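Local coordinates for protein oxalate biosynthetic component 1 (Burkholderia thailandensis, PDB 5IKY) that probably makes oxalate in quorum sensing-dependent oxalogenesis, as a bifunctional enzyme that combines serine hydrolase and lyase activities, at residues A[1039-1044]-A[1049-1054]; A[991-996]-A[1072-1077]; A[943-948]-A[964-969]; A[928-933]-A[1088-1093]; A[708-713]-A[999-1004]. All coordinates share one frame; numbering follows the deposited sequence.

From the N terminus, interaction 5 opens first at 708-713 in the cap domain, and 928-933 then opens interaction 4. Interaction 3 closes early, between 943-948 and 964-969, nested inside both. Interaction 2 opens at 991-996, before 999-1004 closes interaction 5, so interaction 5 crosses both 2 and 4. Interaction 1 is a local hairpin nested within the loop that interaction 2 closes at 1072-1077, and interaction 4 closes last at 1088-1093. Interactions 1, 2 and 4 all reach the mixed sheet of the α/β-hydrolase domain. Interactions 1 and 2 meet through neighbouring strands, interactions 3 and 4 touch at R968 and L929, and interaction 5 ties the cap to this domain.

Interaction 1: A[1039-1044]-A[1049-1054]; sequences PVWQDG and IVARLT
Q1042 and R1052 meet diagonally on one face of an antiparallel β hairpin at the border of the mixed α/β-hydrolase sheet, their amide and guanidinium planes turned 52° apart. R1052 grips one oxygen side-on: its NE reaches Q1042 OE1 over 3.3 Å, nearly along the C=O axis, while its NH2 comes to the same OE1 from above the carbonyl plane at 3.2 Å. A bend at chi2 (98°) brings the guanidinium round to the glutamine, whose chain stays extended beyond CG. V1050 CG1 covers one guanidinium face, and R1052 NH1 turns to Y1009 OH. On the other face of the hairpin, W1041 lays its indole over A1051: the CB of A1051 is 3.7 Å from the centroid of the six-membered ring and 24° off its normal, a CH-pi contact. I1049 CG2 lies at the indole edge, and I1101 of helix 1097-1103 also touches the ring. Further along, P1039 CB packs against L1053 CD2 at 3.6 Å.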
# COMPACT_ATOMS: atom_id res chain seq x y z
N PRO A 1039 -20.89 6.58 0.47
CA PRO A 1039 -21.65 6.53 -0.78
C PRO A 1039 -21.45 7.77 -1.65
O PRO A 1039 -21.64 8.89 -1.17
CB PRO A 1039 -23.10 6.41 -0.32
CG PRO A 1039 -23.11 7.04 1.03
CD PRO A 1039 -21.78 6.73 1.64
N VAL A 1040 -21.07 7.57 -2.90
CA VAL A 1040 -20.98 8.66 -3.87
C VAL A 1040 -22.15 8.54 -4.85
O VAL A 1040 -22.46 7.44 -5.32
CB VAL A 1040 -19.64 8.64 -4.63
CG1 VAL A 1040 -19.57 9.80 -5.61
CG2 VAL A 1040 -18.48 8.71 -3.65
N TRP A 1041 -22.79 9.66 -5.14
CA TRP A 1041 -24.04 9.63 -5.90
C TRP A 1041 -23.91 10.29 -7.28
O TRP A 1041 -23.48 11.44 -7.40
CB TRP A 1041 -25.14 10.31 -5.09
CG TRP A 1041 -25.42 9.56 -3.83
CD1 TRP A 1041 -24.80 9.72 -2.62
CD2 TRP A 1041 -26.37 8.51 -3.66
NE1 TRP A 1041 -25.32 8.84 -1.70
CE2 TRP A 1041 -26.28 8.08 -2.32
CE3 TRP A 1041 -27.28 7.88 -4.51
CZ2 TRP A 1041 -27.08 7.06 -1.81
CZ3 TRP A 1041 -28.07 6.88 -4.00
CH2 TRP A 1041 -27.97 6.47 -2.66
N GLN A 1042 -24.30 9.54 -8.31
CA GLN A 1042 -24.12 9.98 -9.69
C GLN A 1042 -25.42 9.90 -10.49
O GLN A 1042 -26.19 8.95 -10.34
CB GLN A 1042 -23.04 9.14 -10.37
CG GLN A 1042 -21.88 8.76 -9.46
CD GLN A 1042 -20.71 8.16 -10.22
OE1 GLN A 1042 -20.14 7.15 -9.80
NE2 GLN A 1042 -20.34 8.78 -11.33
N ASP A 1043 -25.65 10.91 -11.33
CA ASP A 1043 -26.82 10.94 -12.20
C ASP A 1043 -26.41 10.92 -13.66
O ASP A 1043 -25.61 11.75 -14.10
CB ASP A 1043 -27.68 12.17 -11.91
CG ASP A 1043 -28.20 12.20 -10.49
OD1 ASP A 1043 -27.48 12.70 -9.60
OD2 ASP A 1043 -29.34 11.73 -10.26
N GLY A 1044 -26.94 9.97 -14.42
CA GLY A 1044 -26.59 9.82 -15.82
C GLY A 1044 -27.37 10.75 -16.73
O GLY A 1044 -28.32 11.41 -16.29
N ILE A 1049 -29.35 6.29 -12.05
CA ILE A 1049 -28.78 6.67 -10.76
C ILE A 1049 -27.86 5.57 -10.23
O ILE A 1049 -28.23 4.39 -10.22
CB ILE A 1049 -29.88 6.96 -9.72
CG1 ILE A 1049 -30.82 8.04 -10.23
CG2 ILE A 1049 -29.26 7.37 -8.39
CD1 ILE A 1049 -31.95 8.37 -9.27
N VAL A 1050 -26.66 5.95 -9.80
CA VAL A 1050 -25.71 4.98 -9.28
C VAL A 1050 -25.18 5.39 -7.90
O VAL A 1050 -24.59 6.46 -7.75
CB VAL A 1050 -24.52 4.78 -10.23
CG1 VAL A 1050 -23.49 3.84 -9.62
CG2 VAL A 1050 -25.00 4.25 -11.58
N ALA A 1051 -25.39 4.52 -6.91
CA ALA A 1051 -24.87 4.74 -5.57
C ALA A 1051 -23.56 4.00 -5.39
O ALA A 1051 -23.54 2.81 -5.09
CB ALA A 1051 -25.88 4.29 -4.53
N ARG A 1052 -22.45 4.71 -5.56
CA ARG A 1052 -21.13 4.11 -5.48
C ARG A 1052 -20.55 4.21 -4.07
O ARG A 1052 -20.28 5.30 -3.58
CB ARG A 1052 -20.18 4.78 -6.48
CG ARG A 1052 -18.92 3.99 -6.78
CD ARG A 1052 -19.06 3.19 -8.06
NE ARG A 1052 -19.30 4.06 -9.21
CZ ARG A 1052 -19.42 3.63 -10.46
NH1 ARG A 1052 -19.31 2.33 -10.74
NH2 ARG A 1052 -19.64 4.49 -11.45
N LEU A 1053 -20.34 3.06 -3.43
CA LEU A 1053 -19.70 3.04 -2.12
C LEU A 1053 -18.19 3.06 -2.27
O LEU A 1053 -17.62 2.28 -3.04
CB LEU A 1053 -20.13 1.81 -1.31
CG LEU A 1053 -21.61 1.57 -0.99
CD1 LEU A 1053 -21.73 0.73 0.27
CD2 LEU A 1053 -22.37 2.88 -0.84
N THR A 1054 -17.53 3.94 -1.52
CA THR A 1054 -16.07 4.04 -1.57
C THR A 1054 -15.45 3.68 -0.22
O THR A 1054 -16.07 3.85 0.83
CB THR A 1054 -15.61 5.46 -1.97
OG1 THR A 1054 -16.04 6.40 -0.97
CG2 THR A 1054 -16.19 5.85 -3.32

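Interaction 2: A[991-996]-A[1072-1077]; sequences DVTAFN and RRYLAA
A chi1 of -98°, well off the usual staggered position, swings the ring of Y1074 out of helix 1071-1076 toward the chain leaving strand 988-992, and puts its phenol oxygen at the amide of A994. The hydrogen bond from A994 N to Y1074 OH is 2.8 Å long and nearly straight (165°), and the amide lies at the ring edge, close to the ring plane. Apolar contacts flank it: A994 CB is 4.0 Å from Y1074 CZ, and V992 CG1 is 4.3 Å from CD1 of the same ring. V992 O comes obliquely to within 3.2 Å of Y1074 CE1, and F974 of strand 969-976 also touches the tyrosine. Beside this, the hydroxyl of T993 binds the carboxylate of D991, OG1 to OD1 at 3.0 Å, and is held as well by the backbone N of S976, which pins the strand end to its neighbour in the α/β-hydrolase sheet. All four residues that touch are buried. Because Y1074 OH accepts from A994 N and is also hydrogen-bonded to D997 OD2, this one hydroxyl joins the helix both to the backbone and to a side chain of the loop after the strand.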
# COMPACT_ATOMS: atom_id res chain seq x y z
N ASP A 991 -24.13 0.25 -5.83
CA ASP A 991 -22.92 -0.50 -6.13
C ASP A 991 -21.99 -0.61 -4.92
O ASP A 991 -21.49 0.39 -4.41
CB ASP A 991 -22.19 0.15 -7.31
CG ASP A 991 -20.91 -0.58 -7.68
OD1 ASP A 991 -20.80 -1.79 -7.41
OD2 ASP A 991 -20.01 0.07 -8.26
N VAL A 992 -21.75 -1.84 -4.49
CA VAL A 992 -20.85 -2.11 -3.37
C VAL A 992 -19.67 -2.97 -3.82
O VAL A 992 -19.79 -4.19 -3.92
CB VAL A 992 -21.58 -2.81 -2.21
CG1 VAL A 992 -20.66 -2.95 -1.01
CG2 VAL A 992 -22.85 -2.06 -1.84
N THR A 993 -18.54 -2.33 -4.10
CA THR A 993 -17.35 -3.05 -4.54
C THR A 993 -16.15 -2.74 -3.65
O THR A 993 -15.90 -1.58 -3.32
CB THR A 993 -17.02 -2.73 -6.01
OG1 THR A 993 -18.13 -3.06 -6.84
CG2 THR A 993 -15.80 -3.51 -6.48
N ALA A 994 -15.42 -3.78 -3.28
CA ALA A 994 -14.29 -3.65 -2.36
C ALA A 994 -12.98 -3.38 -3.09
O ALA A 994 -12.77 -3.82 -4.22
CB ALA A 994 -14.17 -4.89 -1.50
N PHE A 995 -12.08 -2.65 -2.42
CA PHE A 995 -10.79 -2.30 -2.99
C PHE A 995 -9.91 -3.52 -3.21
O PHE A 995 -9.17 -3.60 -4.19
CB PHE A 995 -10.07 -1.30 -2.09
CG PHE A 995 -8.62 -1.09 -2.45
CD1 PHE A 995 -8.27 -0.39 -3.59
CD2 PHE A 995 -7.62 -1.58 -1.63
CE1 PHE A 995 -6.94 -0.19 -3.92
CE2 PHE A 995 -6.29 -1.39 -1.95
CZ PHE A 995 -5.95 -0.69 -3.10
N ASN A 996 -9.98 -4.48 -2.30
CA ASN A 996 -9.18 -5.69 -2.40
C ASN A 996 -9.85 -6.76 -3.26
O ASN A 996 -9.34 -7.87 -3.40
CB ASN A 996 -8.87 -6.26 -1.02
CG ASN A 996 -10.12 -6.43 -0.18
OD1 ASN A 996 -11.01 -5.59 -0.20
ND2 ASN A 996 -10.18 -7.52 0.57
N ARG A 1072 -20.07 -14.05 0.22
CA ARG A 1072 -20.32 -14.23 1.65
C ARG A 1072 -19.77 -13.06 2.46
O ARG A 1072 -20.50 -12.44 3.23
CB ARG A 1072 -19.72 -15.54 2.15
N ARG A 1073 -18.49 -12.75 2.28
CA ARG A 1073 -17.85 -11.65 3.00
C ARG A 1073 -18.49 -10.31 2.66
O ARG A 1073 -18.55 -9.41 3.50
CB ARG A 1073 -16.35 -11.59 2.71
CG ARG A 1073 -15.55 -12.78 3.22
CD ARG A 1073 -14.06 -12.53 3.04
NE ARG A 1073 -13.30 -13.77 2.96
CZ ARG A 1073 -12.88 -14.46 4.01
NH1 ARG A 1073 -13.15 -14.04 5.24
NH2 ARG A 1073 -12.19 -15.58 3.84
N TYR A 1074 -18.95 -10.17 1.42
CA TYR A 1074 -19.63 -8.95 0.99
C TYR A 1074 -20.89 -8.72 1.81
O TYR A 1074 -21.20 -7.58 2.18
CB TYR A 1074 -19.98 -9.02 -0.50
CG TYR A 1074 -19.00 -8.31 -1.39
CD1 TYR A 1074 -18.95 -6.92 -1.44
CD2 TYR A 1074 -18.12 -9.02 -2.21
CE1 TYR A 1074 -18.06 -6.26 -2.26
CE2 TYR A 1074 -17.22 -8.36 -3.03
CZ TYR A 1074 -17.19 -6.98 -3.05
OH TYR A 1074 -16.30 -6.33 -3.87
N LEU A 1075 -21.60 -9.80 2.10
CA LEU A 1075 -22.84 -9.72 2.87
C LEU A 1075 -22.57 -9.77 4.37
O LEU A 1075 -23.25 -9.12 5.15
CB LEU A 1075 -23.79 -10.85 2.46
CG LEU A 1075 -24.27 -10.82 1.01
CD1 LEU A 1075 -25.12 -12.05 0.71
CD2 LEU A 1075 -25.04 -9.54 0.72
N ALA A 1076 -21.57 -10.56 4.76
CA ALA A 1076 -21.24 -10.72 6.17
C ALA A 1076 -20.72 -9.42 6.78
O ALA A 1076 -21.17 -9.01 7.85
CB ALA A 1076 -20.21 -11.83 6.36
N ALA A 1077 -19.79 -8.78 6.09
CA ALA A 1077 -19.17 -7.55 6.58
C ALA A 1077 -20.04 -6.33 6.29
O ALA A 1077 -19.62 -5.19 6.53
CB ALA A 1077 -17.78 -7.38 5.98

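Interaction 3: A[943-948]-A[964-969]; sequences QLDVQA and AFFDRA
D945 accepts a hydrogen bond at OD2 from the backbone N of T987, and its remaining side-chain atoms rest against the ring of F966. Between the side chains the nearest approach is D945 CB to F966 CE1, 4.0 Å. Carboxylate and ring cross obliquely, with planes 42° apart, so the two flat groups are not stacked. A chi1 of -77° aims the F966 ring at helix 937-955, where D945 O stands at the ring edge, near its plane, 3.7 Å from F966 CZ, the shortest contact of the pair. One turn on, A948 CB touches both aromatic residues, 4.2 Å from F965 CE1 and 4.2 Å from F966 CZ. One face of the F966 ring is covered by its neighbour F965, whose CD1 lies over the rim. With no hydrogen bond across the segments, the contact is buried packing of two phenylalanines on a helix. Helices 937-955 and 959-966 form the crossover of a β-α-β unit between the parallel neighbours 929-935 and 969-976, and L944 and Q947 turn from this contact to helix 870-879.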
# COMPACT_ATOMS: atom_id res chain seq x y z
N GLN A 943 -27.04 -5.82 -20.00
CA GLN A 943 -27.33 -6.43 -21.29
C GLN A 943 -28.83 -6.67 -21.44
O GLN A 943 -29.34 -6.75 -22.56
CB GLN A 943 -26.55 -7.73 -21.46
CG GLN A 943 -25.08 -7.52 -21.79
CD GLN A 943 -24.27 -8.80 -21.74
OE1 GLN A 943 -24.25 -9.58 -22.69
NE2 GLN A 943 -23.60 -9.03 -20.61
N LEU A 944 -29.53 -6.78 -20.32
CA LEU A 944 -30.99 -6.90 -20.35
C LEU A 944 -31.60 -5.55 -20.71
O LEU A 944 -32.61 -5.49 -21.42
CB LEU A 944 -31.54 -7.39 -19.01
CG LEU A 944 -31.01 -8.70 -18.42
CD1 LEU A 944 -31.91 -9.16 -17.28
CD2 LEU A 944 -30.88 -9.77 -19.48
N ASP A 945 -30.99 -4.49 -20.20
CA ASP A 945 -31.45 -3.13 -20.47
C ASP A 945 -31.29 -2.79 -21.95
O ASP A 945 -32.16 -2.16 -22.55
CB ASP A 945 -30.67 -2.12 -19.62
CG ASP A 945 -30.78 -2.42 -18.13
OD1 ASP A 945 -31.42 -3.43 -17.77
OD2 ASP A 945 -30.21 -1.65 -17.33
N VAL A 946 -30.17 -3.23 -22.53
CA VAL A 946 -29.88 -3.01 -23.94
C VAL A 946 -30.94 -3.65 -24.83
O VAL A 946 -31.46 -3.02 -25.75
CB VAL A 946 -28.49 -3.56 -24.32
CG1 VAL A 946 -28.33 -3.61 -25.83
CG2 VAL A 946 -27.40 -2.71 -23.69
N GLN A 947 -31.26 -4.91 -24.55
CA GLN A 947 -32.25 -5.65 -25.32
C GLN A 947 -33.64 -5.04 -25.16
O GLN A 947 -34.45 -5.06 -26.09
CB GLN A 947 -32.28 -7.12 -24.89
CG GLN A 947 -30.97 -7.84 -25.10
CD GLN A 947 -31.05 -9.31 -24.71
OE1 GLN A 947 -31.72 -10.10 -25.38
NE2 GLN A 947 -30.37 -9.67 -23.63
N ALA A 948 -33.92 -4.49 -23.98
CA ALA A 948 -35.19 -3.85 -23.71
C ALA A 948 -35.36 -2.60 -24.57
O ALA A 948 -36.44 -2.32 -25.07
CB ALA A 948 -35.32 -3.50 -22.23
N ALA A 964 -39.37 5.71 -17.55
CA ALA A 964 -40.41 5.30 -16.61
C ALA A 964 -40.42 3.79 -16.45
O ALA A 964 -40.65 3.27 -15.36
CB ALA A 964 -41.77 5.80 -17.06
N PHE A 965 -40.15 3.09 -17.55
CA PHE A 965 -40.08 1.64 -17.55
C PHE A 965 -38.94 1.14 -16.68
O PHE A 965 -39.09 0.17 -15.93
CB PHE A 965 -39.92 1.12 -18.98
CG PHE A 965 -39.67 -0.36 -19.06
CD1 PHE A 965 -38.38 -0.85 -19.27
CD2 PHE A 965 -40.71 -1.27 -18.94
CE1 PHE A 965 -38.14 -2.21 -19.34
CE2 PHE A 965 -40.47 -2.63 -19.01
CZ PHE A 965 -39.19 -3.10 -19.21
N PHE A 966 -37.79 1.82 -16.77
CA PHE A 966 -36.61 1.43 -16.01
C PHE A 966 -36.70 1.86 -14.55
O PHE A 966 -35.95 1.36 -13.70
CB PHE A 966 -35.35 2.02 -16.65
CG PHE A 966 -34.90 1.29 -17.89
CD1 PHE A 966 -34.80 -0.09 -17.90
CD2 PHE A 966 -34.59 1.99 -19.04
CE1 PHE A 966 -34.40 -0.76 -19.03
CE2 PHE A 966 -34.18 1.32 -20.18
CZ PHE A 966 -34.09 -0.06 -20.18
N ASP A 967 -37.61 2.78 -14.25
CA ASP A 967 -37.81 3.23 -12.88
C ASP A 967 -38.62 2.21 -12.10
O ASP A 967 -38.74 2.29 -10.87
CB ASP A 967 -38.50 4.60 -12.85
CG ASP A 967 -38.08 5.44 -11.66
OD1 ASP A 967 -37.63 4.86 -10.65
OD2 ASP A 967 -38.21 6.68 -11.73
N ARG A 968 -39.18 1.23 -12.81
CA ARG A 968 -39.93 0.15 -12.18
C ARG A 968 -39.03 -1.04 -11.90
O ARG A 968 -39.51 -2.17 -11.72
CB ARG A 968 -41.11 -0.27 -13.07
CG ARG A 968 -42.13 0.83 -13.30
CD ARG A 968 -42.61 1.44 -11.99
NE ARG A 968 -43.13 0.43 -11.08
CZ ARG A 968 -43.58 0.69 -9.85
NH1 ARG A 968 -43.58 1.93 -9.40
NH2 ARG A 968 -44.03 -0.30 -9.08
N ALA A 969 -37.73 -0.80 -11.86
CA ALA A 969 -36.75 -1.84 -11.56
C ALA A 969 -35.62 -1.29 -10.70
O ALA A 969 -35.32 -0.09 -10.75
CB ALA A 969 -36.20 -2.44 -12.85

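Interaction 4: A[928-933]-A[1088-1093]; sequences LLKCFA and RFHDAP
At the edge of the H1090 imidazole, in its plane, sits the ammonium of K930, with NZ 3.9 Å from CD2; W780 meets the same imidazole with ring planes at about 60°. The contact joins strand 929-935, in the interior of the α/β-hydrolase sheet, to the C-terminal end of helix 1080-1090, which packs beside it. The lysine runs out from the strand and bends at chi3 (-65°), turning its end along the last backbone carbonyls of the helix. NZ of K930 lies 3.4 Å from H1090 O and 3.6 Å from F1089 O. A positive group beside the carbonyl end of a helix is probably well placed electrostatically. Past the helix the chain makes an inverse gamma turn centred on D1091, spanned by a weak bond from A1092 N to H1090 O of 3.0 Å. F1089 turns its ring away from the lysine to L970 and W780, on the two neighbouring strands. Its backbone does the touching here: K930 CD lies 3.4 Å from F1089 O.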
# COMPACT_ATOMS: atom_id res chain seq x y z
N LEU A 928 -42.39 -3.24 -8.93
CA LEU A 928 -40.97 -2.94 -8.75
C LEU A 928 -40.12 -4.20 -8.78
O LEU A 928 -40.27 -5.08 -7.92
CB LEU A 928 -40.74 -2.18 -7.44
CG LEU A 928 -39.28 -1.88 -7.11
CD1 LEU A 928 -38.72 -0.82 -8.06
CD2 LEU A 928 -39.12 -1.46 -5.66
N LEU A 929 -39.24 -4.29 -9.76
CA LEU A 929 -38.36 -5.45 -9.90
C LEU A 929 -37.05 -5.24 -9.15
O LEU A 929 -36.21 -4.45 -9.57
CB LEU A 929 -38.09 -5.74 -11.37
CG LEU A 929 -37.22 -6.97 -11.65
CD1 LEU A 929 -37.87 -8.22 -11.07
CD2 LEU A 929 -36.97 -7.13 -13.14
N LYS A 930 -36.89 -5.94 -8.03
CA LYS A 930 -35.69 -5.82 -7.22
C LYS A 930 -34.73 -6.97 -7.49
O LYS A 930 -35.06 -8.13 -7.25
CB LYS A 930 -36.05 -5.76 -5.74
CG LYS A 930 -36.86 -4.53 -5.35
CD LYS A 930 -37.48 -4.68 -3.97
CE LYS A 930 -38.50 -5.80 -3.94
NZ LYS A 930 -39.19 -5.90 -2.63
N CYS A 931 -33.54 -6.64 -8.00
CA CYS A 931 -32.57 -7.66 -8.39
C CYS A 931 -31.27 -7.57 -7.60
O CYS A 931 -30.78 -6.48 -7.30
CB CYS A 931 -32.26 -7.55 -9.88
SG CYS A 931 -33.70 -7.64 -10.97
N PHE A 932 -30.72 -8.73 -7.26
CA PHE A 932 -29.40 -8.81 -6.65
C PHE A 932 -28.37 -9.18 -7.72
O PHE A 932 -28.65 -10.00 -8.59
CB PHE A 932 -29.37 -9.83 -5.51
CG PHE A 932 -29.89 -9.29 -4.21
CD1 PHE A 932 -29.51 -8.04 -3.76
CD2 PHE A 932 -30.77 -10.04 -3.44
CE1 PHE A 932 -29.99 -7.55 -2.56
CE2 PHE A 932 -31.25 -9.55 -2.24
CZ PHE A 932 -30.86 -8.31 -1.80
N ALA A 933 -27.20 -8.57 -7.64
CA ALA A 933 -26.14 -8.85 -8.60
C ALA A 933 -24.81 -9.09 -7.90
O ALA A 933 -24.49 -8.45 -6.90
CB ALA A 933 -26.01 -7.70 -9.60
N ARG A 1088 -35.57 -0.85 3.42
CA ARG A 1088 -36.51 0.09 2.81
C ARG A 1088 -36.92 -0.38 1.42
O ARG A 1088 -38.07 -0.23 1.02
CB ARG A 1088 -35.89 1.49 2.74
N PHE A 1089 -35.96 -0.94 0.69
CA PHE A 1089 -36.22 -1.52 -0.62
C PHE A 1089 -37.23 -2.66 -0.53
O PHE A 1089 -38.21 -2.70 -1.28
CB PHE A 1089 -34.93 -2.03 -1.26
CG PHE A 1089 -34.06 -0.95 -1.83
CD1 PHE A 1089 -34.62 0.23 -2.31
CD2 PHE A 1089 -32.69 -1.11 -1.91
CE1 PHE A 1089 -33.82 1.22 -2.84
CE2 PHE A 1089 -31.89 -0.12 -2.44
CZ PHE A 1089 -32.45 1.05 -2.91
N HIS A 1090 -36.98 -3.58 0.40
CA HIS A 1090 -37.84 -4.74 0.59
C HIS A 1090 -39.24 -4.33 1.04
O HIS A 1090 -40.23 -4.64 0.38
CB HIS A 1090 -37.21 -5.69 1.62
CG HIS A 1090 -37.90 -7.01 1.72
ND1 HIS A 1090 -37.76 -7.84 2.81
CD2 HIS A 1090 -38.72 -7.65 0.86
CE1 HIS A 1090 -38.47 -8.94 2.62
NE2 HIS A 1090 -39.07 -8.85 1.45
N ASP A 1091 -39.30 -3.63 2.17
CA ASP A 1091 -40.58 -3.16 2.71
C ASP A 1091 -41.01 -1.85 2.06
O ASP A 1091 -40.99 -0.80 2.70
CB ASP A 1091 -40.48 -2.99 4.23
CG ASP A 1091 -40.16 -4.28 4.95
OD1 ASP A 1091 -39.62 -5.20 4.30
OD2 ASP A 1091 -40.44 -4.37 6.17
N ALA A 1092 -41.40 -1.93 0.79
CA ALA A 1092 -41.82 -0.75 0.06
C ALA A 1092 -43.09 -1.02 -0.75
O ALA A 1092 -43.26 -2.11 -1.29
CB ALA A 1092 -40.70 -0.27 -0.86
N PRO A 1093 -43.98 -0.02 -0.82
CA PRO A 1093 -45.19 -0.14 -1.64
C PRO A 1093 -44.87 -0.03 -3.13
O PRO A 1093 -43.70 0.09 -3.49
CB PRO A 1093 -46.04 1.04 -1.18
CG PRO A 1093 -45.05 2.05 -0.70
CD PRO A 1093 -43.92 1.26 -0.09

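Interaction 5: A[708-713]-A[999-1004]; sequences GLRQSP and RSLAGT
The short 3-10 turn 709-711 of the cap domain faces the C-terminal end of helix 998-1002 in the α/β-hydrolase domain, the nearest CA atoms being those of R710 and A1002, 6.9 Å apart. R710 carries the contact. Its chain, bent at chi3 (-47°), reaches across to the helix end, where NH1 donates to L1001 O over 3.2 Å with an N-H...O angle of 163°. This acceptor is met in the carbonyl plane, on a lone pair, and the oxygen also takes the backbone N of T1004, so two donors share it. The L1001 side chain comes in from another direction: CD2 lies over one face of the guanidinium, offset toward the rim and 3.3 Å from NH1. T1004 runs alongside the arginine and brings two oxygens close to the same nitrogen, with OG1 at 3.0 Å and O at 2.9 Å from R710 NH1. R710 NH2 is hydrogen-bonded to S1006 O, further along the same loop. The buried guanidinium thus has several oxygens near its NH1 and NH2 at the end of the helix, which would probably stabilise its charge. A second cap residue, Y715, binds A1002 O through its hydroxyl. T1004 is itself held by its helix: with chi1 at 51°, OG1 sits between the backbone N and the carbonyl carbon and donates to S1000 O at 2.8 Å.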
# COMPACT_ATOMS: atom_id res chain seq x y z
N GLY A 708 -2.90 1.13 -12.32
CA GLY A 708 -2.87 2.12 -13.37
C GLY A 708 -3.31 1.60 -14.73
O GLY A 708 -3.89 2.35 -15.52
N LEU A 709 -3.06 0.32 -14.98
CA LEU A 709 -3.38 -0.29 -16.27
C LEU A 709 -4.87 -0.16 -16.63
O LEU A 709 -5.21 -0.09 -17.81
CB LEU A 709 -2.98 -1.77 -16.26
CG LEU A 709 -1.49 -2.06 -16.07
CD1 LEU A 709 -1.24 -3.55 -16.02
CD2 LEU A 709 -0.66 -1.40 -17.17
N ARG A 710 -5.73 -0.11 -15.62
CA ARG A 710 -7.18 -0.02 -15.83
C ARG A 710 -7.60 1.24 -16.58
O ARG A 710 -8.64 1.25 -17.24
CB ARG A 710 -7.92 -0.07 -14.49
CG ARG A 710 -7.46 -1.15 -13.53
CD ARG A 710 -8.41 -1.26 -12.34
NE ARG A 710 -8.75 0.04 -11.78
CZ ARG A 710 -9.99 0.42 -11.46
NH1 ARG A 710 -11.01 -0.41 -11.64
NH2 ARG A 710 -10.19 1.63 -10.96
N GLN A 711 -6.80 2.29 -16.48
CA GLN A 711 -7.18 3.60 -17.01
C GLN A 711 -6.80 3.77 -18.48
O GLN A 711 -7.16 4.76 -19.11
CB GLN A 711 -6.54 4.71 -16.18
CG GLN A 711 -6.91 4.63 -14.71
CD GLN A 711 -8.40 4.53 -14.49
OE1 GLN A 711 -9.18 5.29 -15.07
NE2 GLN A 711 -8.82 3.59 -13.65
N SER A 712 -6.07 2.80 -19.01
CA SER A 712 -5.72 2.79 -20.43
C SER A 712 -6.96 2.76 -21.32
O SER A 712 -7.94 2.09 -21.01
CB SER A 712 -4.83 1.59 -20.75
OG SER A 712 -4.72 1.41 -22.15
N PRO A 713 -6.92 3.51 -22.44
CA PRO A 713 -8.01 3.55 -23.41
C PRO A 713 -8.34 2.17 -23.99
O PRO A 713 -9.51 1.85 -24.19
CB PRO A 713 -7.48 4.47 -24.51
CG PRO A 713 -6.44 5.31 -23.84
CD PRO A 713 -5.81 4.41 -22.81
N ARG A 999 -10.48 -9.13 -8.62
CA ARG A 999 -11.15 -9.63 -9.82
C ARG A 999 -12.19 -8.62 -10.31
O ARG A 999 -12.36 -8.44 -11.52
CB ARG A 999 -11.81 -10.98 -9.56
CG ARG A 999 -12.07 -11.76 -10.84
CD ARG A 999 -12.87 -13.03 -10.60
NE ARG A 999 -13.14 -13.72 -11.86
CZ ARG A 999 -14.15 -14.56 -12.06
NH1 ARG A 999 -15.00 -14.83 -11.08
NH2 ARG A 999 -14.31 -15.14 -13.24
N SER A 1000 -12.86 -7.96 -9.37
CA SER A 1000 -13.78 -6.88 -9.73
C SER A 1000 -13.01 -5.65 -10.20
O SER A 1000 -13.45 -4.96 -11.12
CB SER A 1000 -14.67 -6.51 -8.54
OG SER A 1000 -15.57 -7.56 -8.23
N LEU A 1001 -11.87 -5.39 -9.57
CA LEU A 1001 -11.03 -4.27 -9.97
C LEU A 1001 -10.51 -4.45 -11.39
O LEU A 1001 -10.58 -3.53 -12.21
CB LEU A 1001 -9.86 -4.10 -9.01
CG LEU A 1001 -10.00 -3.00 -7.96
CD1 LEU A 1001 -8.70 -2.81 -7.21
CD2 LEU A 1001 -10.43 -1.69 -8.60
N ALA A 1002 -10.00 -5.64 -11.68
CA ALA A 1002 -9.46 -5.94 -13.00
C ALA A 1002 -10.53 -5.85 -14.09
O ALA A 1002 -10.22 -5.62 -15.26
CB ALA A 1002 -8.83 -7.33 -13.01
N GLY A 1003 -11.78 -6.01 -13.69
CA GLY A 1003 -12.89 -5.98 -14.64
C GLY A 1003 -13.53 -4.61 -14.78
O GLY A 1003 -14.46 -4.44 -15.57
N THR A 1004 -13.04 -3.64 -14.02
CA THR A 1004 -13.63 -2.30 -14.03
C THR A 1004 -12.59 -1.22 -14.32
O THR A 1004 -11.39 -1.49 -14.32
CB THR A 1004 -14.32 -1.98 -12.70
OG1 THR A 1004 -13.42 -2.25 -11.62
CG2 THR A 1004 -15.57 -2.82 -12.53